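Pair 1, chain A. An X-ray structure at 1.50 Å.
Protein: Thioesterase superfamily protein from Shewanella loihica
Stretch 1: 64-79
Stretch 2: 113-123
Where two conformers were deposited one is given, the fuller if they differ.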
# COMPACT_ATOMS: atom_id res chain seq x y z
N SER A 64 -1.57 3.68 -1.00
CA SER A 64 -2.41 4.30 0.02
C SER A 64 -3.65 4.92 -0.64
O SER A 64 -4.73 4.72 -0.08
CB SER A 64 -1.72 5.38 0.84
OG SER A 64 -0.55 4.94 1.49
N LEU A 65 -3.43 5.62 -1.75
CA LEU A 65 -4.55 6.33 -2.44
C LEU A 65 -5.46 5.35 -3.11
O LEU A 65 -6.70 5.54 -3.26
CB LEU A 65 -3.97 7.35 -3.42
CG LEU A 65 -3.07 8.44 -2.82
CD1 LEU A 65 -2.31 9.17 -3.90
CD2 LEU A 65 -3.90 9.41 -1.99
N ILE A 66 -4.99 4.20 -3.58
CA ILE A 66 -5.92 3.23 -4.15
C ILE A 66 -6.87 2.66 -3.10
O ILE A 66 -8.07 2.49 -3.30
CB ILE A 66 -5.15 2.10 -4.85
CG1 ILE A 66 -4.62 2.49 -6.23
CG2 ILE A 66 -6.00 0.85 -4.90
CD1 ILE A 66 -3.41 1.66 -6.63
N ASP A 67 -6.29 2.38 -1.93
CA ASP A 67 -7.03 1.86 -0.79
C ASP A 67 -8.16 2.79 -0.36
O ASP A 67 -9.29 2.37 -0.15
CB ASP A 67 -6.06 1.68 0.37
CG ASP A 67 -6.62 1.11 1.65
OD1 ASP A 67 -7.83 0.84 1.73
OD2 ASP A 67 -5.81 0.92 2.59
N CYS A 68 -7.84 4.08 -0.21
CA CYS A 68 -8.92 4.93 0.32
C CYS A 68 -9.87 5.26 -0.82
O CYS A 68 -11.07 5.45 -0.60
CB CYS A 68 -8.35 6.16 1.02
SG CYS A 68 -7.40 5.81 2.53
N HIS A 69 -9.38 5.33 -2.06
CA HIS A 69 -10.36 5.60 -3.13
C HIS A 69 -11.27 4.40 -3.30
O HIS A 69 -12.47 4.54 -3.57
CB HIS A 69 -9.64 5.95 -4.42
CG HIS A 69 -10.55 6.15 -5.60
ND1 HIS A 69 -11.47 7.19 -5.66
CD2 HIS A 69 -10.69 5.46 -6.74
CE1 HIS A 69 -12.12 7.10 -6.81
NE2 HIS A 69 -11.67 6.07 -7.50
N GLY A 70 -10.71 3.20 -3.15
CA GLY A 70 -11.39 1.94 -3.38
C GLY A 70 -12.45 1.66 -2.33
O GLY A 70 -13.52 1.09 -2.56
N THR A 71 -12.12 2.08 -1.11
CA THR A 71 -13.03 1.95 0.02
C THR A 71 -14.10 3.03 -0.13
O THR A 71 -15.27 2.74 0.07
CB THR A 71 -12.32 2.08 1.37
OG1 THR A 71 -11.52 0.92 1.61
CG2 THR A 71 -13.34 2.15 2.49
N GLY A 72 -13.64 4.23 -0.49
CA GLY A 72 -14.59 5.31 -0.74
C GLY A 72 -15.58 4.83 -1.79
O GLY A 72 -16.80 4.85 -1.60
N SER A 73 -15.04 4.37 -2.91
CA SER A 73 -15.84 3.81 -3.98
C SER A 73 -16.79 2.73 -3.47
O SER A 73 -17.95 2.69 -3.89
CB SER A 73 -14.98 3.18 -5.08
OG SER A 73 -14.03 4.09 -5.60
N ALA A 74 -16.30 1.86 -2.59
CA ALA A 74 -17.11 0.78 -2.05
C ALA A 74 -18.32 1.30 -1.30
O ALA A 74 -19.47 0.91 -1.57
CB ALA A 74 -16.23 -0.09 -1.14
N SER A 75 -18.11 2.20 -0.35
CA SER A 75 -19.21 2.70 0.47
C SER A 75 -20.27 3.38 -0.39
O SER A 75 -21.46 3.18 -0.18
CB SER A 75 -18.70 3.68 1.53
OG SER A 75 -18.31 2.99 2.70
N ALA A 76 -19.81 4.18 -1.35
CA ALA A 76 -20.83 4.82 -2.20
C ALA A 76 -21.66 3.78 -2.94
O ALA A 76 -22.90 3.80 -2.90
CB ALA A 76 -20.18 5.80 -3.17
N ALA A 77 -21.01 2.83 -3.60
CA ALA A 77 -21.66 1.77 -4.35
C ALA A 77 -22.65 0.95 -3.54
O ALA A 77 -23.76 0.68 -4.03
CB ALA A 77 -20.61 0.83 -4.94
N ALA A 78 -22.26 0.55 -2.32
CA ALA A 78 -23.20 -0.18 -1.49
C ALA A 78 -24.42 0.69 -1.20
O ALA A 78 -25.54 0.19 -1.27
CB ALA A 78 -22.57 -0.68 -0.20
N GLN A 79 -24.19 1.97 -0.90
CA GLN A 79 -25.36 2.82 -0.62
C GLN A 79 -26.36 2.82 -1.78
O GLN A 79 -27.51 3.23 -1.55
CB GLN A 79 -24.98 4.28 -0.30
CG GLN A 79 -26.08 4.94 0.53
CD GLN A 79 -26.08 6.45 0.54
OE1 GLN A 79 -25.06 7.11 0.34
NE2 GLN A 79 -27.27 7.01 0.75
N GLU A 113 -0.39 16.02 -11.01
CA GLU A 113 -1.67 15.60 -10.44
C GLU A 113 -2.00 14.17 -10.76
O GLU A 113 -1.99 13.74 -11.93
CB GLU A 113 -2.73 16.57 -11.00
CG GLU A 113 -4.13 16.40 -10.48
CD GLU A 113 -5.17 17.12 -11.35
OE1 GLU A 113 -5.61 16.54 -12.36
OE2 GLU A 113 -5.55 18.26 -11.02
N LEU A 114 -2.31 13.32 -9.77
CA LEU A 114 -2.59 11.93 -10.06
C LEU A 114 -4.09 11.69 -10.17
O LEU A 114 -4.83 12.18 -9.33
CB LEU A 114 -2.02 11.02 -8.96
CG LEU A 114 -0.57 11.30 -8.54
CD1 LEU A 114 -0.22 10.62 -7.23
CD2 LEU A 114 0.40 10.86 -9.63
N GLU A 115 -4.52 10.93 -11.18
CA GLU A 115 -5.95 10.64 -11.29
C GLU A 115 -6.24 9.20 -10.92
O GLU A 115 -5.60 8.24 -11.34
CB GLU A 115 -6.47 11.01 -12.68
CG GLU A 115 -7.94 10.77 -12.93
CD GLU A 115 -8.49 11.32 -14.23
OE1 GLU A 115 -8.75 12.55 -14.31
OE2 GLU A 115 -8.69 10.55 -15.21
N LEU A 116 -7.24 9.00 -10.08
CA LEU A 116 -7.73 7.72 -9.65
C LEU A 116 -9.19 7.49 -10.06
O LEU A 116 -10.03 8.27 -9.63
CB LEU A 116 -7.67 7.60 -8.12
CG LEU A 116 -6.27 7.33 -7.55
CD1 LEU A 116 -5.58 8.66 -7.29
CD2 LEU A 116 -6.35 6.48 -6.29
N VAL A 117 -9.41 6.46 -10.85
CA VAL A 117 -10.72 6.06 -11.34
C VAL A 117 -11.05 4.64 -10.90
O VAL A 117 -10.26 3.72 -11.07
CB VAL A 117 -10.82 6.13 -12.88
CG1 VAL A 117 -12.24 5.81 -13.33
CG2 VAL A 117 -10.40 7.49 -13.42
N GLY A 118 -12.24 4.43 -10.36
CA GLY A 118 -12.68 3.15 -9.90
C GLY A 118 -13.77 2.52 -10.77
O GLY A 118 -14.71 3.22 -11.19
N GLU A 119 -13.60 1.23 -11.01
CA GLU A 119 -14.59 0.38 -11.65
C GLU A 119 -15.28 -0.49 -10.61
O GLU A 119 -14.67 -1.20 -9.83
CB GLU A 119 -13.94 -0.47 -12.74
CG GLU A 119 -14.79 -1.31 -13.64
CD GLU A 119 -16.26 -0.93 -13.74
OE1 GLU A 119 -16.58 0.27 -13.55
OE2 GLU A 119 -17.08 -1.84 -13.99
N ILE A 120 -16.62 -0.42 -10.57
CA ILE A 120 -17.31 -1.32 -9.68
C ILE A 120 -17.55 -2.69 -10.32
O ILE A 120 -18.33 -2.81 -11.25
CB ILE A 120 -18.69 -0.77 -9.25
CG1 ILE A 120 -18.62 0.55 -8.50
CG2 ILE A 120 -19.37 -1.88 -8.48
CD1 ILE A 120 -17.71 0.55 -7.29
N LYS A 121 -16.87 -3.73 -9.82
CA LYS A 121 -17.03 -5.02 -10.48
C LYS A 121 -18.14 -5.87 -9.88
O LYS A 121 -18.59 -6.81 -10.56
CB LYS A 121 -15.70 -5.77 -10.42
CG LYS A 121 -14.48 -4.88 -10.59
CD LYS A 121 -14.51 -4.08 -11.89
CE LYS A 121 -14.27 -5.01 -13.08
NZ LYS A 121 -13.89 -4.30 -14.32
N GLU A 122 -18.60 -5.58 -8.67
CA GLU A 122 -19.72 -6.29 -8.05
C GLU A 122 -20.07 -5.74 -6.67
O GLU A 122 -19.24 -5.33 -5.86
CB GLU A 122 -19.42 -7.79 -7.94
CG GLU A 122 -19.81 -8.35 -6.56
CD GLU A 122 -18.65 -9.14 -5.98
OE1 GLU A 122 -18.22 -10.01 -6.76
OE2 GLU A 122 -18.25 -8.86 -4.84
N VAL A 123 -21.37 -5.74 -6.35
CA VAL A 123 -21.85 -5.06 -5.16
C VAL A 123 -22.84 -5.95 -4.40
O VAL A 123 -23.67 -6.58 -5.09
CB VAL A 123 -22.59 -3.75 -5.52
CG1 VAL A 123 -22.98 -2.93 -4.30
CG2 VAL A 123 -21.76 -2.89 -6.45

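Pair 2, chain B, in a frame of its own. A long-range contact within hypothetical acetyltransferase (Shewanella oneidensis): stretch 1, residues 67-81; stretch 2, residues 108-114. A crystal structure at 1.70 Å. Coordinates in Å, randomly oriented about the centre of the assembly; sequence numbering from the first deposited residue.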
# COMPACT_ATOMS: atom_id res chain seq x y z
N THR B 67 0.09 -3.50 -0.09
CA THR B 67 -0.18 -3.87 -1.46
C THR B 67 -0.68 -5.29 -1.62
O THR B 67 -1.64 -5.53 -2.34
CB THR B 67 1.05 -3.65 -2.35
OG1 THR B 67 1.39 -2.25 -2.36
CG2 THR B 67 0.76 -4.10 -3.78
N ILE B 68 -0.04 -6.25 -0.95
CA ILE B 68 -0.50 -7.62 -1.09
C ILE B 68 -1.90 -7.78 -0.51
O ILE B 68 -2.72 -8.51 -1.05
CB ILE B 68 0.49 -8.64 -0.43
CG1 ILE B 68 -0.03 -10.07 -0.62
CG2 ILE B 68 0.66 -8.34 1.04
CD1 ILE B 68 1.01 -11.13 -0.27
N MSE B 69 -2.20 -7.07 0.57
CA MSE B 69 -3.52 -7.17 1.17
C MSE B 69 -4.57 -6.54 0.26
O MSE B 69 -5.65 -7.10 0.09
CB MSE B 69 -3.53 -6.51 2.55
CG MSE B 69 -2.62 -7.24 3.52
SE MSE B 69 -2.50 -6.49 5.29
CE MSE B 69 -3.82 -7.58 6.19
N THR B 70 -4.27 -5.39 -0.33
CA THR B 70 -5.25 -4.78 -1.20
C THR B 70 -5.48 -5.62 -2.46
O THR B 70 -6.60 -5.69 -2.96
CB THR B 70 -4.88 -3.34 -1.59
OG1 THR B 70 -5.99 -2.74 -2.27
CG2 THR B 70 -3.66 -3.31 -2.48
N LEU B 71 -4.43 -6.26 -2.98
CA LEU B 71 -4.60 -7.10 -4.17
C LEU B 71 -5.39 -8.36 -3.83
O LEU B 71 -6.12 -8.89 -4.66
CB LEU B 71 -3.25 -7.48 -4.79
CG LEU B 71 -2.58 -6.40 -5.65
CD1 LEU B 71 -1.15 -6.82 -5.94
CD2 LEU B 71 -3.36 -6.21 -6.95
N THR B 72 -5.26 -8.83 -2.59
CA THR B 72 -5.99 -10.01 -2.16
C THR B 72 -7.48 -9.68 -2.10
O THR B 72 -8.32 -10.47 -2.56
CB THR B 72 -5.48 -10.52 -0.79
OG1 THR B 72 -4.13 -10.99 -0.94
CG2 THR B 72 -6.34 -11.67 -0.28
N GLY B 73 -7.81 -8.51 -1.57
CA GLY B 73 -9.20 -8.10 -1.49
C GLY B 73 -9.75 -7.91 -2.90
O GLY B 73 -10.82 -8.42 -3.24
N TRP B 74 -9.00 -7.18 -3.72
CA TRP B 74 -9.38 -6.94 -5.11
C TRP B 74 -9.59 -8.28 -5.80
O TRP B 74 -10.59 -8.48 -6.51
CB TRP B 74 -8.26 -6.15 -5.82
CG TRP B 74 -8.60 -5.71 -7.21
CD1 TRP B 74 -9.12 -4.50 -7.59
CD2 TRP B 74 -8.45 -6.47 -8.42
NE1 TRP B 74 -9.29 -4.46 -8.95
CE2 TRP B 74 -8.89 -5.66 -9.49
CE3 TRP B 74 -7.97 -7.76 -8.69
CZ2 TRP B 74 -8.87 -6.09 -10.82
CZ3 TRP B 74 -7.96 -8.19 -10.02
CH2 TRP B 74 -8.40 -7.36 -11.06
N GLY B 75 -8.65 -9.20 -5.59
CA GLY B 75 -8.73 -10.52 -6.20
C GLY B 75 -9.98 -11.29 -5.81
O GLY B 75 -10.54 -12.03 -6.62
N MSE B 76 -10.42 -11.13 -4.57
CA MSE B 76 -11.62 -11.83 -4.12
C MSE B 76 -12.84 -11.30 -4.87
O MSE B 76 -13.68 -12.07 -5.31
CB MSE B 76 -11.83 -11.67 -2.62
CG MSE B 76 -13.11 -12.33 -2.11
SE MSE B 76 -13.23 -14.22 -2.57
CE MSE B 76 -12.65 -14.96 -0.88
N VAL B 77 -12.94 -9.98 -5.02
CA VAL B 77 -14.08 -9.42 -5.73
C VAL B 77 -14.05 -9.91 -7.17
O VAL B 77 -15.08 -10.29 -7.73
CB VAL B 77 -14.07 -7.88 -5.75
CG1 VAL B 77 -15.33 -7.36 -6.45
CG2 VAL B 77 -14.00 -7.34 -4.33
N TRP B 78 -12.86 -9.89 -7.76
CA TRP B 78 -12.68 -10.34 -9.14
C TRP B 78 -13.16 -11.78 -9.29
O TRP B 78 -13.89 -12.10 -10.22
CB TRP B 78 -11.20 -10.23 -9.51
CG TRP B 78 -10.89 -10.57 -10.93
CD1 TRP B 78 -10.92 -9.73 -12.00
CD2 TRP B 78 -10.48 -11.85 -11.44
NE1 TRP B 78 -10.55 -10.40 -13.15
CE2 TRP B 78 -10.27 -11.70 -12.83
CE3 TRP B 78 -10.26 -13.10 -10.85
CZ2 TRP B 78 -9.85 -12.76 -13.64
CZ3 TRP B 78 -9.84 -14.15 -11.65
CH2 TRP B 78 -9.64 -13.98 -13.03
N LEU B 79 -12.73 -12.65 -8.38
CA LEU B 79 -13.12 -14.06 -8.41
C LEU B 79 -14.62 -14.24 -8.34
O LEU B 79 -15.19 -15.02 -9.10
CB LEU B 79 -12.46 -14.82 -7.26
CG LEU B 79 -10.97 -15.15 -7.41
CD1 LEU B 79 -10.41 -15.59 -6.07
CD2 LEU B 79 -10.80 -16.24 -8.45
N GLN B 80 -15.26 -13.53 -7.42
CA GLN B 80 -16.71 -13.64 -7.28
C GLN B 80 -17.41 -13.18 -8.55
O GLN B 80 -18.44 -13.74 -8.93
CB GLN B 80 -17.18 -12.83 -6.07
CG GLN B 80 -16.69 -13.37 -4.72
CD GLN B 80 -17.12 -14.80 -4.45
OE1 GLN B 80 -18.17 -15.24 -4.91
NE2 GLN B 80 -16.31 -15.53 -3.69
N GLN B 81 -16.86 -12.16 -9.21
CA GLN B 81 -17.46 -11.67 -10.44
C GLN B 81 -17.30 -12.71 -11.54
O GLN B 81 -18.21 -12.93 -12.33
CB GLN B 81 -16.81 -10.35 -10.87
CG GLN B 81 -17.09 -9.21 -9.91
CD GLN B 81 -16.61 -7.87 -10.42
OE1 GLN B 81 -15.97 -7.77 -11.46
NE2 GLN B 81 -16.92 -6.82 -9.67
N GLU B 108 0.82 -15.43 4.91
CA GLU B 108 -0.42 -15.98 4.38
C GLU B 108 -1.43 -14.86 4.53
O GLU B 108 -1.75 -14.44 5.64
CB GLU B 108 -0.86 -17.21 5.17
CG GLU B 108 -0.04 -18.45 4.86
CD GLU B 108 -0.55 -19.67 5.57
OE1 GLU B 108 -0.45 -19.72 6.81
OE2 GLU B 108 -1.06 -20.58 4.89
N VAL B 109 -1.90 -14.35 3.39
CA VAL B 109 -2.86 -13.27 3.37
C VAL B 109 -4.20 -13.89 3.01
O VAL B 109 -4.36 -14.47 1.93
CB VAL B 109 -2.49 -12.20 2.34
CG1 VAL B 109 -3.39 -10.99 2.50
CG2 VAL B 109 -1.03 -11.81 2.52
N LYS B 110 -5.16 -13.75 3.92
CA LYS B 110 -6.46 -14.36 3.74
C LYS B 110 -7.65 -13.41 3.77
O LYS B 110 -7.66 -12.42 4.49
CB LYS B 110 -6.67 -15.43 4.81
CG LYS B 110 -5.54 -16.44 4.90
CD LYS B 110 -5.77 -17.41 6.06
CE LYS B 110 -4.63 -18.42 6.18
NZ LYS B 110 -4.86 -19.39 7.29
N VAL B 111 -8.66 -13.75 2.97
CA VAL B 111 -9.90 -12.99 2.92
C VAL B 111 -11.04 -13.99 2.72
O VAL B 111 -10.93 -14.93 1.93
CB VAL B 111 -9.91 -11.93 1.78
CG1 VAL B 111 -9.78 -12.60 0.42
CG2 VAL B 111 -11.19 -11.09 1.86
N ARG B 112 -12.12 -13.79 3.48
CA ARG B 112 -13.29 -14.66 3.40
C ARG B 112 -14.46 -13.86 2.84
O ARG B 112 -14.72 -12.74 3.28
CB ARG B 112 -13.65 -15.21 4.79
CG ARG B 112 -14.87 -16.15 4.78
CD ARG B 112 -15.05 -16.87 6.12
NE ARG B 112 -13.96 -17.80 6.40
CZ ARG B 112 -13.73 -18.93 5.74
NH1 ARG B 112 -14.52 -19.28 4.73
NH2 ARG B 112 -12.72 -19.70 6.08
N TRP B 113 -15.15 -14.44 1.87
CA TRP B 113 -16.28 -13.77 1.23
C TRP B 113 -17.46 -13.62 2.20
O TRP B 113 -17.92 -14.61 2.79
CB TRP B 113 -16.71 -14.57 0.00
CG TRP B 113 -17.76 -13.91 -0.82
CD1 TRP B 113 -19.01 -14.39 -1.11
CD2 TRP B 113 -17.66 -12.64 -1.49
NE1 TRP B 113 -19.69 -13.51 -1.91
CE2 TRP B 113 -18.89 -12.42 -2.16
CE3 TRP B 113 -16.65 -11.67 -1.59
CZ2 TRP B 113 -19.13 -11.27 -2.92
CZ3 TRP B 113 -16.90 -10.53 -2.34
CH2 TRP B 113 -18.13 -10.34 -3.00
N PRO B 114 -17.97 -12.39 2.38
CA PRO B 114 -19.09 -12.11 3.28
C PRO B 114 -20.47 -12.27 2.61
O PRO B 114 -21.47 -11.76 3.12
CB PRO B 114 -18.83 -10.68 3.71
CG PRO B 114 -18.28 -10.07 2.45
CD PRO B 114 -17.31 -11.14 1.96

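A helix laid across a strand at a shallow angle offers a recurrent packing problem, and two structures illustrate how differently it can be solved on nearly the same scaffold. In pair 1 the helix and strand axes approach to 8.9 Å and their N-to-C directions diverge by 43°; in pair 2 the values are 8.4 Å and 36°, with the same sign of crossing. Fourteen central residues superpose with an RMSD of 0.6 Å. Neither pair has a hydrogen bond between helix and strand, so the contact is made by van der Waals packing, including CH-pi contacts.

The matching follows the periodicities of the two elements. On the helix, L65(A), H69(A), S73(A) and A77(A) coincide with I68(B), T72(B), M76(B) and Q80(B); spaced four residues apart, all direct their CA-to-CB bonds toward the other stretch. From the second stretch, L116(A), G118(A) and I120(A) coincide with V109(B), V111(B) and W113(B), alternate positions that face the helix, although the glycine has no side chain to contribute.

At one end the solutions are similar. L116(A) and V109(B) place their side-chain centres within 0.3 Å of each other after superposition, and both meet an aliphatic residue of the helix: CB of L65(A) lies 3.8 Å from CD2 of L116(A), and CD1 of I68(B) lies 3.5 Å from CG2 of V109(B). The next helical turn departs from this likeness. H69(A) receives CB of L116(A) over one face of its ring, a CH-pi contact of 4.2 Å to the ring centroid, while the backbone of V117(A) and G118(A) lies at the ring edge. Its NE2 comes 3.3 Å from N of G118(A), but the angle is poor for a hydrogen bond. An ideal CB on G118(A) would stand 3.3 Å from NE2 of H69(A) and only 3.1 Å from OG of S73(A), a tight fit. The bare strand position thus leaves room for the serine hydroxyl, with the imidazole also close by.

At the positions of H69(A) and G118(A), pair 2 has the smaller residue on the helix and the larger on the strand: T72(B) faces a branched V111(B), with CG2 of T72(B) 3.6 Å from CG1 of V111(B). Both helices also turn a hydroxyl back on themselves, but one turn apart: OG of S73(A) donates to O of H69(A) at 2.6 Å, and OG1 of T72(B) donates to O of I68(B) at 2.9 Å.

A further contrast appears toward the far end. In pair 1, the small A77(A) brings CB to 3.7 Å from CD1 of I120(A), a compact aliphatic contact. In pair 2, W113(B) takes the isoleucine's place and is met by two longer helical side chains. CG of Q80(B) sits 3.3 Å from the centroid of the indole six-membered ring, almost on its normal, so the aliphatic part of a polar residue covers the aromatic face. Selenomethionine M76(B) approaches obliquely, its CG 3.6 Å from CE3 of W113(B). A shared backbone arrangement can thus bring matched positions together while the bulk of their side chains is shared quite differently across the interface.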